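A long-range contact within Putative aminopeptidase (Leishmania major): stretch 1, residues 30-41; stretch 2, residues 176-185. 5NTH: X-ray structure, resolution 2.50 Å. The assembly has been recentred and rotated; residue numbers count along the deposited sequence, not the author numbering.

Stretch 1 30-41: SNVTFTDISKVS
Stretch 2, residues 176-185: KQAMSLNVVM

Residues at least 144 apart in sequence touch where the strand at 32-34 runs parallel to that at 181-185, and the two stretches bury 749 Å² between them. V32 pairs with L181, T33 with N182 and F34 with V183, at CA-CA distances of 4.8, 4.8 and 4.5 Å; the strand axes diverge by 32°. Extended backbones (phi/psi -115/136 at V32, -128/163 at T33, -124/146 at F34; -112/131 at L181, -115/108 at N182, -90/131 at V183) set up the parallel ladder, in which T33 bonds to the residues flanking its partner N182, while L181 and V183 each bond to the residues flanking theirs, V32 and F34: L181 N to N31 O, 2.9 Å; T33 N to L181 O, 2.9 Å; V183 N to T33 O, 2.7 Å; T35 N to V183 O, 2.9 Å.

N31, the residue most covered by the other stretch, opens the ladder. Its phi/psi of -120/36 departs from strand geometry, and its p rotamer (chi1 67°, chi2 -15°) brings ND2 to 3.4 Å from M179 O in a weak hydrogen bond. A short amide side chain suits this place because it can serve a backbone carbonyl beside the ladder, while its OD1 is bonded elsewhere in the structure.

V183 (t, -169°) shares a sheet face with V32, F34 and L181. Its CG2 meets V32 CG1 (V32 t) at 3.7 Å, and its CB lies 3.6 Å from F34 CD2. The F34 ring (m, chi2 79°) also reaches M185 CE, 3.9 Å from CD2; the flexible thioether of M185 (m, t, m) lets its methyl extend to the aromatic ring. These buried apolar groups exclude water.

T33 (p) and N182 (t) occupy the opposite face, where polar groups suit partial exposure. Beyond the ladder, V184 (t) offers CG1 to I37 CB at 3.7 Å and to V40 CG2 at 4.1 Å, so branched aliphatic side chains close the contact as stretch 1 turns.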

# COMPACT_ATOMS: atom_id res chain seq x y z
N SER A 30 16.58 40.51 -14.62
CA SER A 30 16.71 40.24 -13.20
C SER A 30 16.43 41.52 -12.42
O SER A 30 16.25 42.60 -13.00
CB SER A 30 18.08 39.65 -12.84
OG SER A 30 18.95 40.57 -12.21
N ASN A 31 16.40 41.40 -11.11
CA ASN A 31 16.27 42.56 -10.26
C ASN A 31 17.45 42.64 -9.37
O ASN A 31 17.34 43.02 -8.20
CB ASN A 31 14.96 42.50 -9.45
CG ASN A 31 14.94 41.37 -8.41
OD1 ASN A 31 15.77 40.41 -8.42
ND2 ASN A 31 13.98 41.48 -7.49
N VAL A 32 18.59 42.24 -9.93
CA VAL A 32 19.86 42.30 -9.25
C VAL A 32 20.77 43.30 -9.97
O VAL A 32 20.86 43.34 -11.20
CB VAL A 32 20.51 40.93 -9.19
CG1 VAL A 32 21.82 40.99 -8.43
CG2 VAL A 32 19.57 39.97 -8.49
N THR A 33 21.44 44.11 -9.17
CA THR A 33 22.43 45.03 -9.65
C THR A 33 23.70 44.82 -8.86
O THR A 33 23.70 44.24 -7.76
CB THR A 33 21.95 46.50 -9.53
OG1 THR A 33 21.72 46.86 -8.15
CG2 THR A 33 20.69 46.70 -10.35
N PHE A 34 24.79 45.33 -9.41
CA PHE A 34 26.03 45.31 -8.68
C PHE A 34 26.56 46.73 -8.59
O PHE A 34 26.36 47.53 -9.51
CB PHE A 34 27.02 44.38 -9.38
CG PHE A 34 26.53 42.96 -9.53
CD1 PHE A 34 25.62 42.63 -10.53
CD2 PHE A 34 26.98 41.96 -8.68
CE1 PHE A 34 25.18 41.34 -10.67
CE2 PHE A 34 26.52 40.66 -8.79
CZ PHE A 34 25.61 40.35 -9.79
N THR A 35 27.22 47.04 -7.49
CA THR A 35 27.80 48.36 -7.28
C THR A 35 29.23 48.17 -6.82
O THR A 35 29.51 47.36 -5.95
CB THR A 35 26.98 49.18 -6.24
OG1 THR A 35 25.71 49.56 -6.82
CG2 THR A 35 27.72 50.46 -5.79
N ASP A 36 30.14 48.95 -7.39
CA ASP A 36 31.55 48.79 -7.09
C ASP A 36 31.79 49.23 -5.65
O ASP A 36 31.48 50.36 -5.32
CB ASP A 36 32.30 49.66 -8.11
CG ASP A 36 33.81 49.68 -7.91
OD1 ASP A 36 34.29 49.41 -6.77
OD2 ASP A 36 34.52 49.96 -8.92
N ILE A 37 32.31 48.37 -4.78
CA ILE A 37 32.41 48.71 -3.33
C ILE A 37 33.16 50.01 -3.09
O ILE A 37 32.95 50.70 -2.09
CB ILE A 37 33.09 47.63 -2.48
CG1 ILE A 37 32.95 47.95 -0.99
CG2 ILE A 37 34.58 47.49 -2.81
CD1 ILE A 37 33.27 46.78 -0.07
N SER A 38 34.06 50.35 -4.01
CA SER A 38 34.82 51.58 -3.87
C SER A 38 34.00 52.85 -4.20
O SER A 38 34.51 53.96 -4.03
CB SER A 38 36.08 51.50 -4.74
OG SER A 38 35.71 51.77 -6.08
N LYS A 39 32.76 52.69 -4.67
CA LYS A 39 31.88 53.82 -5.04
C LYS A 39 30.49 53.85 -4.37
O LYS A 39 29.56 54.48 -4.88
CB LYS A 39 31.67 53.85 -6.54
CG LYS A 39 32.90 53.47 -7.31
CD LYS A 39 32.75 53.81 -8.78
CE LYS A 39 33.99 53.31 -9.53
NZ LYS A 39 34.26 54.06 -10.79
N VAL A 40 30.37 53.18 -3.22
CA VAL A 40 29.17 53.23 -2.40
C VAL A 40 29.10 54.61 -1.79
O VAL A 40 30.01 55.00 -1.05
CB VAL A 40 29.22 52.16 -1.28
CG1 VAL A 40 28.12 52.37 -0.23
CG2 VAL A 40 29.09 50.77 -1.87
N SER A 41 28.02 55.32 -2.10
CA SER A 41 27.71 56.67 -1.55
C SER A 41 26.37 56.71 -0.81
O SER A 41 26.14 57.59 0.02
CB SER A 41 27.68 57.71 -2.68
OG SER A 41 26.76 57.33 -3.71
N LYS A 176 5.80 39.67 -10.59
CA LYS A 176 6.07 40.59 -9.51
C LYS A 176 7.58 40.74 -9.31
O LYS A 176 8.28 39.78 -9.17
CB LYS A 176 5.45 40.06 -8.24
CG LYS A 176 5.45 41.02 -7.07
CD LYS A 176 4.80 40.32 -5.88
CE LYS A 176 5.32 40.78 -4.54
NZ LYS A 176 4.40 41.77 -3.93
N GLN A 177 8.03 41.98 -9.33
CA GLN A 177 9.43 42.37 -9.11
C GLN A 177 9.40 43.71 -8.38
O GLN A 177 9.67 44.78 -8.93
CB GLN A 177 10.20 42.45 -10.44
CG GLN A 177 10.58 41.08 -10.96
CD GLN A 177 11.76 41.13 -11.92
OE1 GLN A 177 11.80 41.96 -12.83
NE2 GLN A 177 12.72 40.21 -11.73
N ALA A 178 9.00 43.59 -7.12
CA ALA A 178 8.56 44.71 -6.31
C ALA A 178 9.75 45.36 -5.68
O ALA A 178 9.76 46.57 -5.48
CB ALA A 178 7.61 44.22 -5.22
N MET A 179 10.74 44.55 -5.37
CA MET A 179 11.90 44.99 -4.65
C MET A 179 13.12 44.84 -5.55
O MET A 179 13.00 44.63 -6.74
CB MET A 179 12.02 44.13 -3.39
CG MET A 179 12.42 42.70 -3.69
SD MET A 179 13.26 41.97 -2.31
CE MET A 179 14.93 42.56 -2.46
N SER A 180 14.29 44.94 -4.96
CA SER A 180 15.50 44.96 -5.73
C SER A 180 16.71 44.69 -4.89
O SER A 180 16.81 45.20 -3.79
CB SER A 180 15.66 46.33 -6.36
OG SER A 180 16.59 46.20 -7.38
N LEU A 181 17.65 43.91 -5.43
CA LEU A 181 18.88 43.56 -4.69
C LEU A 181 20.09 44.21 -5.30
O LEU A 181 20.26 44.13 -6.50
CB LEU A 181 19.11 42.06 -4.64
CG LEU A 181 18.05 41.24 -3.92
CD1 LEU A 181 16.92 40.93 -4.89
CD2 LEU A 181 18.65 39.95 -3.40
N ASN A 182 20.90 44.86 -4.48
CA ASN A 182 22.09 45.58 -4.91
C ASN A 182 23.34 44.89 -4.30
O ASN A 182 23.57 44.96 -3.09
CB ASN A 182 21.98 47.03 -4.47
CG ASN A 182 23.20 47.87 -4.86
OD1 ASN A 182 23.95 48.35 -3.99
ND2 ASN A 182 23.43 48.02 -6.19
N VAL A 183 24.10 44.20 -5.14
CA VAL A 183 25.22 43.41 -4.63
C VAL A 183 26.48 44.25 -4.60
O VAL A 183 26.86 44.91 -5.59
CB VAL A 183 25.50 42.11 -5.44
CG1 VAL A 183 26.47 41.22 -4.70
CG2 VAL A 183 24.22 41.31 -5.67
N VAL A 184 27.12 44.19 -3.44
CA VAL A 184 28.37 44.87 -3.18
C VAL A 184 29.35 43.83 -2.72
O VAL A 184 29.35 43.43 -1.56
CB VAL A 184 28.21 45.95 -2.08
CG1 VAL A 184 29.52 46.69 -1.86
CG2 VAL A 184 27.13 46.94 -2.46
N MET A 185 30.19 43.36 -3.62
CA MET A 185 31.20 42.40 -3.21
C MET A 185 32.47 43.11 -2.69
O MET A 185 32.85 44.17 -3.20
CB MET A 185 31.55 41.51 -4.37
CG MET A 185 30.41 40.59 -4.77
SD MET A 185 30.83 39.63 -6.24
CE MET A 185 30.57 40.91 -7.50